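Local atomic coordinates of putative GTP pyrophosphokinase (Streptococcus mutans, PDB entry 3L9D), a protein that probably transfers pyrophosphate from ATP to GTP or a related nucleotide in the synthesis of the alarmone (p)ppGpp. Residues Lys129-Ile134 with Val153-Pro158; Ala106-Met111 with Ile168-Gln173. All coordinates share one frame; numbering follows the deposited sequence.

Both contacts lie in one mixed sheet, with centres 10 Å apart, and they share a seam: strands 150-161 and 164-176 are neighbours, so Val153-Pro158 of contact 1 pairs on its other side with Ile168-Gln173 of contact 2. Contact 1 is antiparallel, joins the two strands of a hairpin and includes the edge strand 132-139; it is only partly buried, with charged residues on one face. Contact 2 is parallel, lies close to the centre of the chain and is buried. In contact 1 Met131 and Tyr157 meet helix 42-64; in contact 2 Leu108, Ile168 and Ile172 do, while the opposite face of contact 2 carries Arg109, Glu171 and Gln173.

Contact 1 of 2, residues Lys129-Ile134 with Val153-Pro158; sequences KDMKVI and VIVEYP
Met131 and Tyr157 meet at the tightly packed end of this antiparallel pairing, where the chain enters strand 132-139. Met131 CB lies in the plane of the Tyr157 ring at its edge, 4.0 Å from CD1, and farther along the bent thioether chain SD reaches Val155 CG1. The tyrosine owes this position to its first torsion: CG stands anti to the backbone N (chi1 -174°), which directs the ring to the side of Asp130 and Met131. Leu51 of helix 42-64 touches both. An unbranched, flexible methionine can bend to meet ring, valine and helix at once, and tyrosine can be buried here because its OH is hydrogen-bonded to Glu50.

Beside the ring, Asp130 turns its carboxylate plane nearly perpendicular to it, 82° apart, and is held by salt bridges to Lys54 and Arg128. Val133 extends the apolar face: CG1 meets Val153 CG1 at 3.8 Å and CG2 leans on Val155 CG1, branched residues that suit extended backbone.

The solvent side lies on the opposite face, at Lys132 and Glu156, although Ile134 still packs closely there. It sets its CG2 against the extended Glu156 chain, 3.8 Å from OE2, the two side chains running at about a right angle; its CD1 rests on Ile154 CG2. Lys132 leads outward, and its NZ remains 6.2 Å from Glu156 OE2, where at most a weak, solvent-screened attraction would be expected.

Lys132 and Glu156 form a hydrogen-bonded pair (Lys132 N to Glu156 O 3.1 Å, Glu156 N to Lys132 O 3.0 Å). Ile134 N adds a nearly straight bond to Ile154 O. Backbone bonds and apolar contacts thus join the strands, Met131 and Tyr157 tie them to helix 42-64, and Asp130 and Tyr157 OH find polar partners outside the pairing.

Contact 2 of 2, residues Ala106-Met111 with Ile168-Gln173; sequences AGLRIM and IMAEIQ
Ile168 opens the pairing with a light touch, its CD1 4.4 Å from Ala106 CB; its side chain also touches Tyr44 and Ala47 of helix 42-64. Met169 leads away from the partner strand and leaves the approach to Ala170, whose methyl meets that of Ala106 at 3.8 Å. Alanines suit this spot, since two methyls fit side by side on this buried face.

Glu171 begins the hydrogen bonding: its N donates to Ala106 O, and its O accepts from Leu108 N at 2.7 Å. Its side chain runs out on the other face, opposite Gly107, which has no side chain to set against it. With CG anti to the backbone N (chi1 166°), the extended chain carries the carboxylate away from the partner strand, beside His152 and Ile154.

Ile172 returns to the apolar face. Its CG2 takes the closest side-chain contact here, 3.7 Å from Ile110 CD1, while CG1 lies 4.3 Å from Leu108 CB. Leu108 and Ile172 present branched aliphatic groups to Leu51 and Phe55 of helix 42-64.

Gln173 closes the segment by donating its N to Leu108 O and accepting from Ile110 N at its own O, 2.8 Å away. Its NE2 reaches back along the strand to Glu171 OE1 at 2.9 Å, coming from above the carboxylate plane, which probably steadies both polar ends; Gln173 OE1 also makes weak hydrogen bonds to Arg175 and Ser150. Arg109, paired with Gln173, extends on this face toward Asn180 and Thr184 of helix 177-193.

Neighbouring parallel strands far apart in sequence, apolar toward a helix and polar on the reverse, are in keeping with the central mixed sheet of the nucleotidyltransferase-like RelA/SpoT synthetase fold.

Contact 1 of 2, residues Lys129-Ile134 with Val153-Pro158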
loop_
_atom_site.group_PDB
_atom_site.type_symbol
_atom_site.label_atom_id
_atom_site.label_comp_id
_atom_site.label_asym_id
_atom_site.label_seq_id
_atom_site.Cartn_x
_atom_site.Cartn_y
_atom_site.Cartn_z
ATOM N N LYS A 129 -1.654 -1.145 -18.425
ATOM C CA LYS A 129 -0.620 -0.788 -19.388
ATOM C C LYS A 129 -0.017 0.597 -19.134
ATOM O O LYS A 129 0.940 0.984 -19.810
ATOM C CB LYS A 129 -1.188 -0.819 -20.809
ATOM C CG LYS A 129 -1.000 -2.141 -21.534
ATOM C CD LYS A 129 -1.630 -3.293 -20.771
ATOM C CE LYS A 129 -1.156 -4.652 -21.305
ATOM N NZ LYS A 129 -1.242 -4.706 -22.797
ATOM N N ASP A 130 -0.582 1.349 -18.189
ATOM C CA ASP A 130 -0.087 2.693 -17.896
ATOM C C ASP A 130 0.929 2.697 -16.770
ATOM O O ASP A 130 1.328 3.746 -16.282
ATOM C CB ASP A 130 -1.226 3.651 -17.553
ATOM C CG ASP A 130 -1.937 3.281 -16.256
ATOM O OD1 ASP A 130 -1.927 2.081 -15.876
ATOM O OD2 ASP A 130 -2.530 4.201 -15.639
ATOM N N MET A 131 1.322 1.506 -16.351
ATOM C CA MET A 131 2.370 1.323 -15.373
ATOM C C MET A 131 2.817 -0.097 -15.605
ATOM O O MET A 131 2.126 -0.870 -16.260
ATOM C CB MET A 131 1.837 1.510 -13.945
ATOM C CG MET A 131 0.840 0.455 -13.490
ATOM S SD MET A 131 -0.136 0.856 -12.018
ATOM C CE MET A 131 -1.139 2.200 -12.629
ATOM N N LYS A 132 3.981 -0.445 -15.083
ATOM C CA LYS A 132 4.453 -1.814 -15.169
ATOM C C LYS A 132 4.799 -2.327 -13.767
ATOM O O LYS A 132 5.536 -1.669 -13.017
ATOM C CB LYS A 132 5.665 -1.899 -16.103
ATOM C CG LYS A 132 6.063 -3.327 -16.458
ATOM C CD LYS A 132 7.263 -3.829 -15.637
ATOM C CE LYS A 132 7.542 -5.323 -15.902
ATOM N NZ LYS A 132 8.936 -5.675 -15.546
ATOM N N VAL A 133 4.252 -3.485 -13.411
ATOM C CA VAL A 133 4.597 -4.143 -12.153
ATOM C C VAL A 133 6.031 -4.711 -12.202
ATOM O O VAL A 133 6.352 -5.498 -13.075
ATOM C CB VAL A 133 3.568 -5.248 -11.838
ATOM C CG1 VAL A 133 3.920 -5.973 -10.566
ATOM C CG2 VAL A 133 2.179 -4.634 -11.752
ATOM N N ILE A 134 6.898 -4.303 -11.281
ATOM C CA ILE A 134 8.282 -4.783 -11.322
ATOM C C ILE A 134 8.713 -5.546 -10.085
ATOM O O ILE A 134 9.802 -6.126 -10.070
ATOM C CB ILE A 134 9.321 -3.668 -11.534
ATOM C CG1 ILE A 134 9.274 -2.693 -10.373
ATOM C CG2 ILE A 134 9.124 -2.977 -12.882
ATOM C CD1 ILE A 134 10.474 -1.830 -10.300
ATOM N N VAL A 153 3.464 -4.008 -3.769
ATOM C CA VAL A 153 3.717 -4.001 -5.207
ATOM C C VAL A 153 4.494 -2.750 -5.587
ATOM O O VAL A 153 4.143 -1.660 -5.172
ATOM C CB VAL A 153 2.403 -4.004 -6.009
ATOM C CG1 VAL A 153 2.708 -4.026 -7.483
ATOM C CG2 VAL A 153 1.532 -5.195 -5.611
ATOM N N ILE A 154 5.560 -2.912 -6.360
ATOM C CA ILE A 154 6.289 -1.770 -6.853
ATOM C C ILE A 154 5.984 -1.628 -8.338
ATOM O O ILE A 154 5.995 -2.611 -9.089
ATOM C CB ILE A 154 7.806 -1.894 -6.604
ATOM C CG1 ILE A 154 8.093 -2.082 -5.103
ATOM C CG2 ILE A 154 8.549 -0.674 -7.153
ATOM C CD1 ILE A 154 7.484 -1.014 -4.190
ATOM N N VAL A 155 5.667 -0.405 -8.741
ATOM C CA VAL A 155 5.336 -0.127 -10.116
ATOM C C VAL A 155 6.212 1.003 -10.639
ATOM O O VAL A 155 6.543 1.933 -9.901
ATOM C CB VAL A 155 3.824 0.194 -10.304
ATOM C CG1 VAL A 155 2.965 -1.043 -10.014
ATOM C CG2 VAL A 155 3.380 1.425 -9.449
ATOM N N GLU A 156 6.636 0.876 -11.895
ATOM C CA GLU A 156 7.240 1.982 -12.623
ATOM C C GLU A 156 6.107 2.730 -13.285
ATOM O O GLU A 156 5.286 2.132 -13.994
ATOM C CB GLU A 156 8.169 1.489 -13.719
ATOM C CG GLU A 156 9.443 0.887 -13.259
ATOM C CD GLU A 156 10.291 0.408 -14.419
ATOM O OE1 GLU A 156 9.890 0.623 -15.587
ATOM O OE2 GLU A 156 11.360 -0.179 -14.159
ATOM N N TYR A 157 6.068 4.036 -13.058
ATOM C CA TYR A 157 4.985 4.871 -13.538
ATOM C C TYR A 157 5.560 6.046 -14.304
ATOM O O TYR A 157 6.345 6.822 -13.755
ATOM C CB TYR A 157 4.127 5.365 -12.375
ATOM C CG TYR A 157 2.924 6.115 -12.846
ATOM C CD1 TYR A 157 1.817 5.440 -13.351
ATOM C CD2 TYR A 157 2.892 7.506 -12.826
ATOM C CE1 TYR A 157 0.699 6.136 -13.805
ATOM C CE2 TYR A 157 1.777 8.210 -13.291
ATOM C CZ TYR A 157 0.690 7.512 -13.767
ATOM O OH TYR A 157 -0.409 8.185 -14.222
ATOM N N PRO A 158 5.210 6.157 -15.592
ATOM C CA PRO A 158 5.675 7.293 -16.385
ATOM C C PRO A 158 4.819 8.512 -16.106
ATOM O O PRO A 158 3.598 8.475 -16.295
ATOM C CB PRO A 158 5.475 6.821 -17.825
ATOM C CG PRO A 158 5.439 5.327 -17.745
ATOM C CD PRO A 158 4.747 5.050 -16.444
#

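Contact 2 of 2, residues Ala106-Met111 with Ile168-Gln173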
loop_
_atom_site.group_PDB
_atom_site.type_symbol
_atom_site.label_atom_id
_atom_site.label_comp_id
_atom_site.label_asym_id
_atom_site.label_seq_id
_atom_site.Cartn_x
_atom_site.Cartn_y
_atom_site.Cartn_z
ATOM N N ALA A 106 6.951 7.620 -3.882
ATOM C CA ALA A 106 5.499 7.676 -3.924
ATOM C C ALA A 106 4.995 6.415 -3.247
ATOM O O ALA A 106 5.465 5.316 -3.553
ATOM C CB ALA A 106 5.006 7.749 -5.349
ATOM N N GLY A 107 4.049 6.570 -2.326
ATOM C CA GLY A 107 3.475 5.421 -1.653
ATOM C C GLY A 107 1.960 5.417 -1.705
ATOM O O GLY A 107 1.330 6.421 -1.381
ATOM N N LEU A 108 1.365 4.296 -2.115
ATOM C CA LEU A 108 -0.085 4.208 -2.210
ATOM C C LEU A 108 -0.653 3.059 -1.408
ATOM O O LEU A 108 -0.003 2.037 -1.221
ATOM C CB LEU A 108 -0.535 4.101 -3.661
ATOM C CG LEU A 108 -0.617 5.441 -4.390
ATOM C CD1 LEU A 108 0.394 5.520 -5.490
ATOM C CD2 LEU A 108 -2.031 5.659 -4.920
ATOM N N ARG A 109 -1.878 3.228 -0.940
ATOM C CA ARG A 109 -2.536 2.191 -0.168
ATOM C C ARG A 109 -3.898 1.865 -0.736
ATOM O O ARG A 109 -4.741 2.736 -0.849
ATOM C CB ARG A 109 -2.695 2.617 1.285
ATOM C CG ARG A 109 -1.393 2.747 1.992
ATOM C CD ARG A 109 -1.555 2.458 3.458
ATOM N NE ARG A 109 -0.248 2.500 4.106
ATOM C CZ ARG A 109 0.016 3.216 5.194
ATOM N NH1 ARG A 109 -0.955 3.941 5.755
ATOM N NH2 ARG A 109 1.247 3.199 5.717
ATOM N N ILE A 110 -4.110 0.601 -1.082
ATOM C CA ILE A 110 -5.411 0.153 -1.548
ATOM C C ILE A 110 -6.051 -0.656 -0.435
ATOM O O ILE A 110 -5.581 -1.750 -0.104
ATOM C CB ILE A 110 -5.280 -0.652 -2.851
ATOM C CG1 ILE A 110 -4.657 0.247 -3.934
ATOM C CG2 ILE A 110 -6.615 -1.217 -3.278
ATOM C CD1 ILE A 110 -4.431 -0.406 -5.302
ATOM N N MET A 111 -7.094 -0.099 0.171
ATOM C CA MET A 111 -7.824 -0.772 1.247
ATOM C C MET A 111 -8.905 -1.692 0.684
ATOM O O MET A 111 -9.822 -1.245 -0.002
ATOM C CB MET A 111 -8.437 0.252 2.208
ATOM C CG MET A 111 -7.809 0.251 3.599
ATOM S SD MET A 111 -6.027 0.589 3.574
ATOM C CE MET A 111 -6.030 2.315 3.075
ATOM N N ILE A 168 9.094 7.187 -12.549
ATOM C CA ILE A 168 9.239 7.061 -11.086
ATOM C C ILE A 168 8.740 5.710 -10.547
ATOM O O ILE A 168 7.971 5.014 -11.191
ATOM C CB ILE A 168 8.518 8.209 -10.334
ATOM C CG1 ILE A 168 7.003 8.147 -10.552
ATOM C CG2 ILE A 168 9.062 9.566 -10.786
ATOM C CD1 ILE A 168 6.263 7.381 -9.520
ATOM N N MET A 169 9.175 5.329 -9.355
ATOM C CA MET A 169 8.673 4.096 -8.760
ATOM C C MET A 169 7.741 4.404 -7.601
ATOM O O MET A 169 8.024 5.272 -6.777
ATOM C CB MET A 169 9.820 3.196 -8.302
ATOM C CG MET A 169 10.364 2.271 -9.391
ATOM S SD MET A 169 11.621 1.151 -8.733
ATOM C CE MET A 169 13.053 2.222 -8.705
ATOM N N ALA A 170 6.621 3.700 -7.557
ATOM C CA ALA A 170 5.668 3.877 -6.481
ATOM C C ALA A 170 5.474 2.558 -5.730
ATOM O O ALA A 170 5.454 1.482 -6.334
ATOM C CB ALA A 170 4.349 4.381 -7.023
ATOM N N GLU A 171 5.346 2.630 -4.410
ATOM C CA GLU A 171 4.992 1.436 -3.666
ATOM C C GLU A 171 3.502 1.392 -3.324
ATOM O O GLU A 171 2.990 2.241 -2.591
ATOM C CB GLU A 171 5.810 1.323 -2.401
ATOM C CG GLU A 171 5.230 0.286 -1.476
ATOM C CD GLU A 171 6.182 -0.097 -0.380
ATOM O OE1 GLU A 171 6.058 0.479 0.728
ATOM O OE2 GLU A 171 7.056 -0.972 -0.637
ATOM N N ILE A 172 2.811 0.407 -3.877
ATOM C CA ILE A 172 1.411 0.175 -3.580
ATOM C C ILE A 172 1.264 -0.910 -2.520
ATOM O O ILE A 172 1.663 -2.056 -2.727
ATOM C CB ILE A 172 0.679 -0.286 -4.845
ATOM C CG1 ILE A 172 0.865 0.741 -5.949
ATOM C CG2 ILE A 172 -0.793 -0.499 -4.575
ATOM C CD1 ILE A 172 0.659 0.178 -7.330
ATOM N N GLN A 173 0.699 -0.569 -1.375
ATOM C CA GLN A 173 0.388 -1.606 -0.394
ATOM C C GLN A 173 -1.090 -1.907 -0.391
ATOM O O GLN A 173 -1.913 -0.985 -0.412
ATOM C CB GLN A 173 0.858 -1.219 1.007
ATOM C CG GLN A 173 2.369 -1.206 1.109
ATOM C CD GLN A 173 2.841 -0.905 2.498
ATOM O OE1 GLN A 173 2.266 -1.384 3.473
ATOM N NE2 GLN A 173 3.890 -0.100 2.606
#